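Fibrinogen binding protein (Staphylococcus aureus subsp. aureus Mu50, PDB 3DOA) probably binds fibrinogen and carries the N-terminal and middle domains of the NFACT family, whose members include factors of ribosome-associated quality control. Local coordinates at residues V23-Q28 with L35-Q40; I169-I174 with N196-F201; E133-I138 with F158-P163. One frame throughout, in Å; residues are numbered along the deposited sequence.

Interaction 1 (V23-Q28 with L35-Q40)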
loop_
_atom_site.group_PDB
_atom_site.type_symbol
_atom_site.label_atom_id
_atom_site.label_comp_id
_atom_site.label_asym_id
_atom_site.label_seq_id
_atom_site.Cartn_x
_atom_site.Cartn_y
_atom_site.Cartn_z
ATOM N N VAL A 23 -9.658 -18.183 -1.662
ATOM C CA VAL A 23 -9.496 -17.595 -2.966
ATOM C C VAL A 23 -10.350 -18.387 -3.972
ATOM O O VAL A 23 -10.153 -19.582 -4.250
ATOM C CB VAL A 23 -8.058 -17.667 -3.393
ATOM C CG1 VAL A 23 -7.874 -16.951 -4.680
ATOM C CG2 VAL A 23 -7.162 -17.132 -2.302
ATOM N N HIS A 24 -11.295 -17.683 -4.544
ATOM C CA HIS A 24 -12.381 -18.298 -5.228
ATOM C C HIS A 24 -12.316 -18.113 -6.711
ATOM O O HIS A 24 -13.018 -18.814 -7.434
ATOM C CB HIS A 24 -13.653 -17.658 -4.717
ATOM C CG HIS A 24 -14.896 -18.272 -5.249
ATOM N ND1 HIS A 24 -15.631 -17.691 -6.259
ATOM C CD2 HIS A 24 -15.544 -19.408 -4.912
ATOM C CE1 HIS A 24 -16.692 -18.434 -6.512
ATOM N NE2 HIS A 24 -16.659 -19.484 -5.711
ATOM N N LYS A 25 -11.500 -17.172 -7.173
ATOM C CA LYS A 25 -11.526 -16.714 -8.566
ATOM C C LYS A 25 -10.406 -15.698 -8.749
ATOM O O LYS A 25 -10.085 -14.905 -7.831
ATOM C CB LYS A 25 -12.856 -16.034 -8.858
ATOM C CG LYS A 25 -13.369 -16.071 -10.316
ATOM C CD LYS A 25 -14.943 -16.490 -10.403
ATOM C CE LYS A 25 -15.963 -15.510 -9.613
ATOM N NZ LYS A 25 -17.328 -16.104 -9.180
ATOM N N ILE A 26 -9.791 -15.714 -9.921
ATOM C CA ILE A 26 -8.754 -14.731 -10.199
ATOM C C ILE A 26 -8.843 -14.329 -11.642
ATOM O O ILE A 26 -8.672 -15.156 -12.507
ATOM C CB ILE A 26 -7.341 -15.258 -9.885
ATOM C CG1 ILE A 26 -7.327 -15.832 -8.457
ATOM C CG2 ILE A 26 -6.272 -14.129 -10.082
ATOM C CD1 ILE A 26 -5.954 -16.264 -7.944
ATOM N N ASN A 27 -9.143 -13.059 -11.901
ATOM C CA ASN A 27 -9.097 -12.551 -13.245
ATOM C C ASN A 27 -8.079 -11.440 -13.441
ATOM O O ASN A 27 -7.396 -11.045 -12.516
ATOM C CB ASN A 27 -10.459 -12.089 -13.656
ATOM C CG ASN A 27 -11.487 -13.094 -13.392
ATOM O OD1 ASN A 27 -11.865 -13.845 -14.266
ATOM N ND2 ASN A 27 -11.950 -13.129 -12.169
ATOM N N GLN A 28 -7.963 -10.976 -14.681
ATOM C CA GLN A 28 -6.952 -10.018 -15.073
ATOM C C GLN A 28 -7.669 -9.237 -16.141
ATOM O O GLN A 28 -7.686 -9.637 -17.284
ATOM C CB GLN A 28 -5.723 -10.764 -15.630
ATOM C CG GLN A 28 -4.564 -9.903 -16.178
ATOM C CD GLN A 28 -3.407 -10.741 -16.692
ATOM O OE1 GLN A 28 -3.058 -11.726 -16.090
ATOM N NE2 GLN A 28 -2.814 -10.344 -17.776
ATOM N N LEU A 35 -7.587 -8.997 -10.357
ATOM C CA LEU A 35 -8.841 -8.998 -9.654
ATOM C C LEU A 35 -8.906 -10.337 -8.972
ATOM O O LEU A 35 -8.841 -11.372 -9.631
ATOM C CB LEU A 35 -9.936 -8.892 -10.707
ATOM C CG LEU A 35 -11.160 -8.070 -10.352
ATOM C CD1 LEU A 35 -10.819 -6.946 -9.322
ATOM C CD2 LEU A 35 -11.779 -7.543 -11.668
ATOM N N MET A 36 -8.982 -10.365 -7.660
ATOM C CA MET A 36 -8.862 -11.649 -6.960
ATOM C C MET A 36 -10.097 -11.765 -6.089
ATOM O O MET A 36 -10.191 -11.007 -5.129
ATOM C CB MET A 36 -7.542 -11.678 -6.182
ATOM C CG MET A 36 -7.519 -12.586 -4.979
ATOM S SD MET A 36 -5.868 -12.840 -4.124
ATOM C CE MET A 36 -4.656 -13.120 -5.460
ATOM N N VAL A 37 -11.069 -12.640 -6.419
ATOM C CA VAL A 37 -12.232 -12.723 -5.505
ATOM C C VAL A 37 -12.072 -13.706 -4.321
ATOM O O VAL A 37 -11.715 -14.839 -4.494
ATOM C CB VAL A 37 -13.644 -12.734 -6.162
ATOM C CG1 VAL A 37 -13.547 -12.835 -7.636
ATOM C CG2 VAL A 37 -14.541 -13.761 -5.530
ATOM N N VAL A 38 -12.263 -13.179 -3.115
ATOM C CA VAL A 38 -12.137 -13.899 -1.898
ATOM C C VAL A 38 -13.511 -14.153 -1.323
ATOM O O VAL A 38 -14.291 -13.243 -1.132
ATOM C CB VAL A 38 -11.345 -13.098 -0.911
ATOM C CG1 VAL A 38 -11.162 -13.900 0.393
ATOM C CG2 VAL A 38 -10.027 -12.741 -1.555
ATOM N N ARG A 39 -13.784 -15.415 -1.030
ATOM C CA ARG A 39 -15.075 -15.857 -0.540
ATOM C C ARG A 39 -14.888 -16.191 0.932
ATOM O O ARG A 39 -14.089 -17.018 1.295
ATOM C CB ARG A 39 -15.523 -17.042 -1.353
ATOM C CG ARG A 39 -16.947 -17.382 -1.201
ATOM C CD ARG A 39 -17.402 -18.561 -2.112
ATOM N NE ARG A 39 -18.775 -18.928 -1.748
ATOM C CZ ARG A 39 -19.857 -18.665 -2.478
ATOM N NH1 ARG A 39 -21.070 -19.039 -2.021
ATOM N NH2 ARG A 39 -19.736 -18.065 -3.678
ATOM N N GLN A 40 -15.585 -15.455 1.773
ATOM C CA GLN A 40 -15.479 -15.546 3.206
ATOM C C GLN A 40 -16.927 -15.825 3.570
ATOM O O GLN A 40 -17.794 -15.215 3.017
ATOM C CB GLN A 40 -14.970 -14.212 3.763
ATOM C CG GLN A 40 -14.981 -14.126 5.245
ATOM C CD GLN A 40 -13.871 -14.957 5.862
ATOM O OE1 GLN A 40 -12.743 -14.466 5.996
ATOM N NE2 GLN A 40 -14.173 -16.230 6.242
#
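Strands 23-28 and 35-40 run antiparallel, their axes 4.6 Å apart at the closest and 159° between their directions. They are the two arms of a beta hairpin. A classic beta bulge breaks the pairing where H24 and K25 both face V37. H24 N gives a fairly straight bond to V37 O (2.9 Å). K25 O takes V37 N at 2.8 Å, with a more bent N-H and the donor above the carbonyl plane; this K25-V37 pairing is loose. Beyond the bulge N27 and L35 form a hydrogen-bonded pair, N27 N to L35 O at 2.8 Å and L35 N to N27 O at 3.0 Å. I26 with M36 and V23 with V38 are non-hydrogen-bonded pairs.

V23, I26, M36 and V38 share one face of the sheet. There the CD1 tip of I26 meets CE of M36 at 4.2 Å, and V23 CG1 lies against M36 CG. F78 and L82 of helix 73-82 pack on I26 from this side. K25, N27, L35 and V37 lie on the other face, where K25 CB runs beside V37 CG1. The lysine chain bends at chi2 and chi3; its NZ lies at the edge of the ring of H24, the residue before it, in the ring plane. H24 and R39 lie side by side and point the same way. H24 CG is anti to the backbone N (chi1 -175°), which sets it near R39 CB. The guanidinium, turned 36° from the ring, has a weak bond from NH2 to N44 OD1. The two side chains come closest where ring carbon H24 CD2 meets methylene R39 CD, 3.5 Å away.

Interaction 2 (I169-I174 with N196-F201)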
loop_
_atom_site.group_PDB
_atom_site.type_symbol
_atom_site.label_atom_id
_atom_site.label_comp_id
_atom_site.label_asym_id
_atom_site.label_seq_id
_atom_site.Cartn_x
_atom_site.Cartn_y
_atom_site.Cartn_z
ATOM N N ILE A 169 13.924 5.206 7.913
ATOM C CA ILE A 169 13.494 4.779 9.216
ATOM C C ILE A 169 12.003 4.644 9.240
ATOM O O ILE A 169 11.313 5.296 8.498
ATOM C CB ILE A 169 13.887 5.766 10.269
ATOM C CG1 ILE A 169 15.389 5.851 10.355
ATOM C CG2 ILE A 169 13.400 5.312 11.579
ATOM C CD1 ILE A 169 15.928 7.172 10.001
ATOM N N ASN A 170 11.513 3.761 10.086
ATOM C CA ASN A 170 10.083 3.549 10.220
ATOM C C ASN A 170 9.560 4.622 11.215
ATOM O O ASN A 170 9.908 4.639 12.412
ATOM C CB ASN A 170 9.736 2.112 10.656
ATOM C CG ASN A 170 8.210 1.795 10.594
ATOM O OD1 ASN A 170 7.338 2.609 10.939
ATOM N ND2 ASN A 170 7.892 0.604 10.137
ATOM N N PRO A 171 8.725 5.534 10.700
ATOM C CA PRO A 171 8.198 6.546 11.526
ATOM C C PRO A 171 7.493 5.981 12.708
ATOM O O PRO A 171 7.344 6.692 13.697
ATOM C CB PRO A 171 7.207 7.258 10.626
ATOM C CG PRO A 171 6.973 6.391 9.555
ATOM C CD PRO A 171 8.222 5.680 9.334
ATOM N N TYR A 172 7.047 4.739 12.665
ATOM C CA TYR A 172 6.422 4.227 13.863
ATOM C C TYR A 172 7.431 3.820 14.901
ATOM O O TYR A 172 7.049 3.621 16.002
ATOM C CB TYR A 172 5.483 3.095 13.549
ATOM C CG TYR A 172 4.319 3.574 12.794
ATOM C CD1 TYR A 172 3.280 4.222 13.463
ATOM C CD2 TYR A 172 4.237 3.421 11.421
ATOM C CE1 TYR A 172 2.192 4.733 12.803
ATOM C CE2 TYR A 172 3.126 3.927 10.724
ATOM C CZ TYR A 172 2.118 4.584 11.445
ATOM O OH TYR A 172 1.024 5.080 10.828
ATOM N N ASP A 173 8.717 3.717 14.582
ATOM C CA ASP A 173 9.707 3.184 15.548
ATOM C C ASP A 173 10.486 4.280 16.262
ATOM O O ASP A 173 11.516 4.056 16.890
ATOM C CB ASP A 173 10.690 2.274 14.821
ATOM C CG ASP A 173 10.021 0.998 14.254
ATOM O OD1 ASP A 173 8.866 0.587 14.623
ATOM O OD2 ASP A 173 10.689 0.375 13.401
ATOM N N ILE A 174 9.981 5.497 16.169
ATOM C CA ILE A 174 10.784 6.661 16.505
ATOM C C ILE A 174 9.843 7.643 17.170
ATOM O O ILE A 174 8.631 7.621 16.877
ATOM C CB ILE A 174 11.419 7.209 15.232
ATOM C CG1 ILE A 174 12.377 8.331 15.565
ATOM C CG2 ILE A 174 10.343 7.647 14.218
ATOM C CD1 ILE A 174 13.422 8.538 14.482
ATOM N N ASN A 196 12.838 12.432 2.899
ATOM C CA ASN A 196 14.037 11.672 2.655
ATOM C C ASN A 196 14.399 10.686 3.727
ATOM O O ASN A 196 15.217 9.854 3.458
ATOM C CB ASN A 196 15.285 12.573 2.525
ATOM C CG ASN A 196 15.173 13.562 1.421
ATOM O OD1 ASN A 196 14.572 13.271 0.391
ATOM N ND2 ASN A 196 15.721 14.766 1.642
ATOM N N GLN A 197 13.902 10.799 4.955
ATOM C CA GLN A 197 14.452 9.933 6.008
ATOM C C GLN A 197 13.512 8.877 6.491
ATOM O O GLN A 197 13.937 7.943 7.201
ATOM C CB GLN A 197 14.906 10.731 7.227
ATOM C CG GLN A 197 16.432 10.809 7.348
ATOM C CD GLN A 197 16.946 12.187 6.938
ATOM O OE1 GLN A 197 17.977 12.646 7.432
ATOM N NE2 GLN A 197 16.197 12.873 6.067
ATOM N N PHE A 198 12.246 9.018 6.124
ATOM C CA PHE A 198 11.193 8.215 6.719
ATOM C C PHE A 198 10.470 7.363 5.705
ATOM O O PHE A 198 10.034 7.838 4.657
ATOM C CB PHE A 198 10.286 9.137 7.557
ATOM C CG PHE A 198 10.973 9.615 8.792
ATOM C CD1 PHE A 198 10.999 8.826 9.934
ATOM C CD2 PHE A 198 11.727 10.766 8.778
ATOM C CE1 PHE A 198 11.698 9.226 11.107
ATOM C CE2 PHE A 198 12.439 11.187 9.944
ATOM C CZ PHE A 198 12.411 10.411 11.109
ATOM N N GLU A 199 10.442 6.071 6.015
ATOM C CA GLU A 199 9.896 5.004 5.124
ATOM C C GLU A 199 8.418 5.214 4.938
ATOM O O GLU A 199 7.649 5.434 5.883
ATOM C CB GLU A 199 10.192 3.576 5.709
ATOM C CG GLU A 199 9.555 2.305 4.962
ATOM C CD GLU A 199 9.781 0.895 5.673
ATOM O OE1 GLU A 199 9.838 0.780 6.952
ATOM O OE2 GLU A 199 9.878 -0.119 4.895
ATOM N N GLY A 200 8.004 5.166 3.706
ATOM C CA GLY A 200 6.589 5.304 3.440
ATOM C C GLY A 200 5.946 6.670 3.555
ATOM O O GLY A 200 4.724 6.775 3.439
ATOM N N PHE A 201 6.731 7.718 3.752
ATOM C CA PHE A 201 6.190 9.079 3.734
ATOM C C PHE A 201 5.913 9.598 2.326
ATOM O O PHE A 201 6.429 9.065 1.347
ATOM C CB PHE A 201 7.133 10.036 4.456
ATOM C CG PHE A 201 6.883 10.152 5.948
ATOM C CD1 PHE A 201 5.822 9.473 6.579
ATOM C CD2 PHE A 201 7.672 11.012 6.708
ATOM C CE1 PHE A 201 5.591 9.623 7.934
ATOM C CE2 PHE A 201 7.440 11.152 8.050
ATOM C CZ PHE A 201 6.395 10.454 8.660
#
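I169 O receives one N-H and one weaker CA-H contact from the other segment. E199 N reaches it at 2.7 Å in an almost straight bond, and the CA-H of F198 points at it with CA 3.4 Å away. The donor N of E199 is somewhat tilted from the carbonyl plane. I169 N answers with a bond to Q197 O (2.8 Å). A single backbone bridge thus pairs I169 with F198, although neither segment is a strand here. The I169 side chain stays by the Q197 carbonyl, its CD1 beside Q197 O.

Both segments turn sharply beside this bridge. N170 CG is anti to the backbone N (chi1 -171°), on the side of the carbonyl carbon. N170 OD1 accepts from Y172 N at 2.8 Å, which makes an Asx turn, and D173 N bonds back to N170 O. On the other side F198 to F201 form a type II beta turn just after helix 190-197. Its closing bond from F201 N to F198 O is weak. G200 sits in the third position of the turn with a positive phi of 74°.

Apolar side chains meet between the two turns. P171 reaches two phenylalanines: its CA lies near F198 CD1, and its CB meets F201 CZ at 3.8 Å. The pyrrolidine and F201 point opposite ways as they pass. I174 crosses F198 at about a right angle and meets the ring at its edge, CG2 to CE1 at 3.7 Å. F225 and M229 of helix 220-232 cover P171. Polar groups lie beside the patch. N95 ND2 donates to the backbone O of E199. The N170 amide and the E199 carboxylate are turned 87° apart, and N170 ND2 stays 3.7 Å from E199 OE1, a contact without a hydrogen bond.

Interaction 3 (E133-I138 with F158-P163)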
loop_
_atom_site.group_PDB
_atom_site.type_symbol
_atom_site.label_atom_id
_atom_site.label_comp_id
_atom_site.label_asym_id
_atom_site.label_seq_id
_atom_site.Cartn_x
_atom_site.Cartn_y
_atom_site.Cartn_z
ATOM N N GLU A 133 7.081 -20.326 0.131
ATOM C CA GLU A 133 7.491 -20.169 1.555
ATOM C C GLU A 133 8.974 -19.960 1.759
ATOM O O GLU A 133 9.356 -19.406 2.800
ATOM C CB GLU A 133 7.041 -21.349 2.471
ATOM C CG GLU A 133 7.686 -22.668 2.213
ATOM C CD GLU A 133 7.133 -23.294 0.950
ATOM O OE1 GLU A 133 6.957 -22.614 -0.095
ATOM O OE2 GLU A 133 6.841 -24.492 0.972
ATOM N N ASN A 134 9.803 -20.381 0.803
ATOM C CA ASN A 134 11.215 -19.956 0.834
ATOM C C ASN A 134 11.602 -18.681 0.028
ATOM O O ASN A 134 12.788 -18.423 -0.171
ATOM C CB ASN A 134 12.053 -21.132 0.421
ATOM C CG ASN A 134 11.728 -22.384 1.244
ATOM O OD1 ASN A 134 11.453 -22.291 2.451
ATOM N ND2 ASN A 134 11.736 -23.555 0.589
ATOM N N ARG A 135 10.591 -17.886 -0.400
ATOM C CA ARG A 135 10.767 -16.720 -1.260
ATOM C C ARG A 135 11.334 -16.986 -2.677
ATOM O O ARG A 135 11.873 -16.086 -3.292
ATOM C CB ARG A 135 11.683 -15.697 -0.569
ATOM C CG ARG A 135 11.555 -15.516 0.984
ATOM C CD ARG A 135 10.242 -14.902 1.485
ATOM N NE ARG A 135 10.227 -13.450 1.326
ATOM C CZ ARG A 135 9.135 -12.671 1.353
ATOM N NH1 ARG A 135 7.925 -13.178 1.541
ATOM N NH2 ARG A 135 9.259 -11.374 1.148
ATOM N N LYS A 136 11.267 -18.215 -3.184
ATOM C CA LYS A 136 11.661 -18.496 -4.579
ATOM C C LYS A 136 10.526 -17.816 -5.358
ATOM O O LYS A 136 9.348 -17.995 -5.024
ATOM C CB LYS A 136 11.723 -20.020 -4.854
ATOM C CG LYS A 136 12.775 -20.625 -5.944
ATOM C CD LYS A 136 12.421 -22.164 -6.406
ATOM C CE LYS A 136 13.442 -22.859 -7.451
ATOM N NZ LYS A 136 12.944 -23.734 -8.662
ATOM N N ILE A 137 10.859 -16.982 -6.338
ATOM C CA ILE A 137 9.826 -16.279 -7.119
ATOM C C ILE A 137 9.181 -17.293 -8.022
ATOM O O ILE A 137 9.867 -17.871 -8.809
ATOM C CB ILE A 137 10.405 -15.240 -8.106
ATOM C CG1 ILE A 137 11.028 -14.048 -7.386
ATOM C CG2 ILE A 137 9.289 -14.795 -9.127
ATOM C CD1 ILE A 137 11.895 -13.264 -8.343
ATOM N N ILE A 138 7.887 -17.501 -7.942
ATOM C CA ILE A 138 7.221 -18.368 -8.907
ATOM C C ILE A 138 6.964 -17.598 -10.189
ATOM O O ILE A 138 7.297 -18.063 -11.265
ATOM C CB ILE A 138 5.897 -18.952 -8.328
ATOM C CG1 ILE A 138 6.266 -19.933 -7.205
ATOM C CG2 ILE A 138 5.011 -19.549 -9.442
ATOM C CD1 ILE A 138 5.295 -20.035 -6.184
ATOM N N PHE A 158 14.124 -17.056 -9.071
ATOM C CA PHE A 158 15.079 -16.397 -8.199
ATOM C C PHE A 158 14.482 -16.062 -6.905
ATOM O O PHE A 158 13.272 -16.063 -6.779
ATOM C CB PHE A 158 15.486 -15.103 -8.858
ATOM C CG PHE A 158 16.283 -15.305 -10.058
ATOM C CD1 PHE A 158 17.650 -15.047 -10.048
ATOM C CD2 PHE A 158 15.700 -15.798 -11.217
ATOM C CE1 PHE A 158 18.442 -15.293 -11.199
ATOM C CE2 PHE A 158 16.477 -16.029 -12.364
ATOM C CZ PHE A 158 17.845 -15.775 -12.343
ATOM N N ASN A 159 15.318 -15.681 -5.958
ATOM C CA ASN A 159 14.804 -15.253 -4.649
ATOM C C ASN A 159 14.347 -13.837 -4.629
ATOM O O ASN A 159 15.101 -12.975 -4.979
ATOM C CB ASN A 159 15.876 -15.402 -3.574
ATOM C CG ASN A 159 16.317 -16.845 -3.396
ATOM O OD1 ASN A 159 15.496 -17.797 -3.493
ATOM N ND2 ASN A 159 17.609 -17.028 -3.146
ATOM N N TYR A 160 13.129 -13.587 -4.193
ATOM C CA TYR A 160 12.691 -12.198 -4.001
ATOM C C TYR A 160 13.527 -11.460 -2.991
ATOM O O TYR A 160 13.679 -11.897 -1.852
ATOM C CB TYR A 160 11.279 -12.126 -3.508
ATOM C CG TYR A 160 10.748 -10.731 -3.170
ATOM C CD1 TYR A 160 9.940 -10.038 -4.062
ATOM C CD2 TYR A 160 10.947 -10.161 -1.931
ATOM C CE1 TYR A 160 9.405 -8.815 -3.761
ATOM C CE2 TYR A 160 10.402 -8.918 -1.613
ATOM C CZ TYR A 160 9.631 -8.248 -2.538
ATOM O OH TYR A 160 9.051 -7.046 -2.231
ATOM N N GLU A 161 13.924 -10.269 -3.428
ATOM C CA GLU A 161 14.591 -9.239 -2.649
ATOM C C GLU A 161 13.814 -7.943 -2.647
ATOM O O GLU A 161 13.369 -7.475 -3.675
ATOM C CB GLU A 161 15.914 -8.910 -3.288
ATOM C CG GLU A 161 16.801 -10.060 -3.439
ATOM C CD GLU A 161 17.991 -9.930 -2.576
ATOM O OE1 GLU A 161 18.975 -9.341 -3.050
ATOM O OE2 GLU A 161 17.945 -10.401 -1.425
ATOM N N ALA A 162 13.657 -7.360 -1.464
ATOM C CA ALA A 162 12.933 -6.102 -1.320
ATOM C C ALA A 162 13.469 -5.046 -2.280
ATOM O O ALA A 162 14.468 -5.265 -2.965
ATOM C CB ALA A 162 13.012 -5.606 0.116
ATOM N N PRO A 163 12.798 -3.900 -2.327
ATOM C CA PRO A 163 13.208 -2.801 -3.208
ATOM C C PRO A 163 14.534 -2.189 -2.769
ATOM O O PRO A 163 15.047 -2.527 -1.703
ATOM C CB PRO A 163 12.078 -1.785 -3.042
ATOM C CG PRO A 163 10.890 -2.606 -2.687
ATOM C CD PRO A 163 11.411 -3.744 -1.855
#
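I137, the first residue of edge strand 137-140, packs against the backbone of F158 to Y160. Its CB sits beside F158 O. CG1, set anti to the carbonyl carbon by a chi1 of -68°, lies against the same oxygen and 3.8 Å from Y160 N. CD1 at the tip reaches F158 CB at 4.1 Å. The side chain thus packs beside the F158 O that I137 N binds at 2.6 Å. The second backbone bond runs from Y160 N to R135 O (2.9 Å). Together they make a single bridge between K136 and N159, by which the loop lies against the turn of the 127-132/137-140 hairpin.

R135 and Y160 lie side by side. R135 NH2 comes to 3.7 Å from Y160 CD2, with the guanidinium turned 78° from the ring. Both polar ends have partners on the five-stranded sheet: R135 NH2 forms a salt bridge with E100 OE2, and Y160 OH a hydrogen bond with E120 OE2. The loop is held mainly by two backbone bonds, while the two carboxylates probably fix where the arginine and tyrosine ends lie.

In the fold
The three contacts are separate, and in the chain interaction 3 comes before interaction 2. Interaction 1 belongs to the four-stranded sheet and interaction 3 to the edge of the five-stranded one, with about 12 Å between their nearest atoms. Interaction 2 lies on the opposite side of the chain's centre from interaction 1, among loops and helices. Interactions 2 and 3 share the long connection between strand 137-140 and helix 176-179: its residues 158-163 pair with the hairpin turn, and residues 169-174 with the end of helix 190-197. Interaction 1 is a strand pair, interrupted by a bulge, with one buried face. The others are single bridges, with apolar rings in interaction 2 and a more exposed setting in interaction 3.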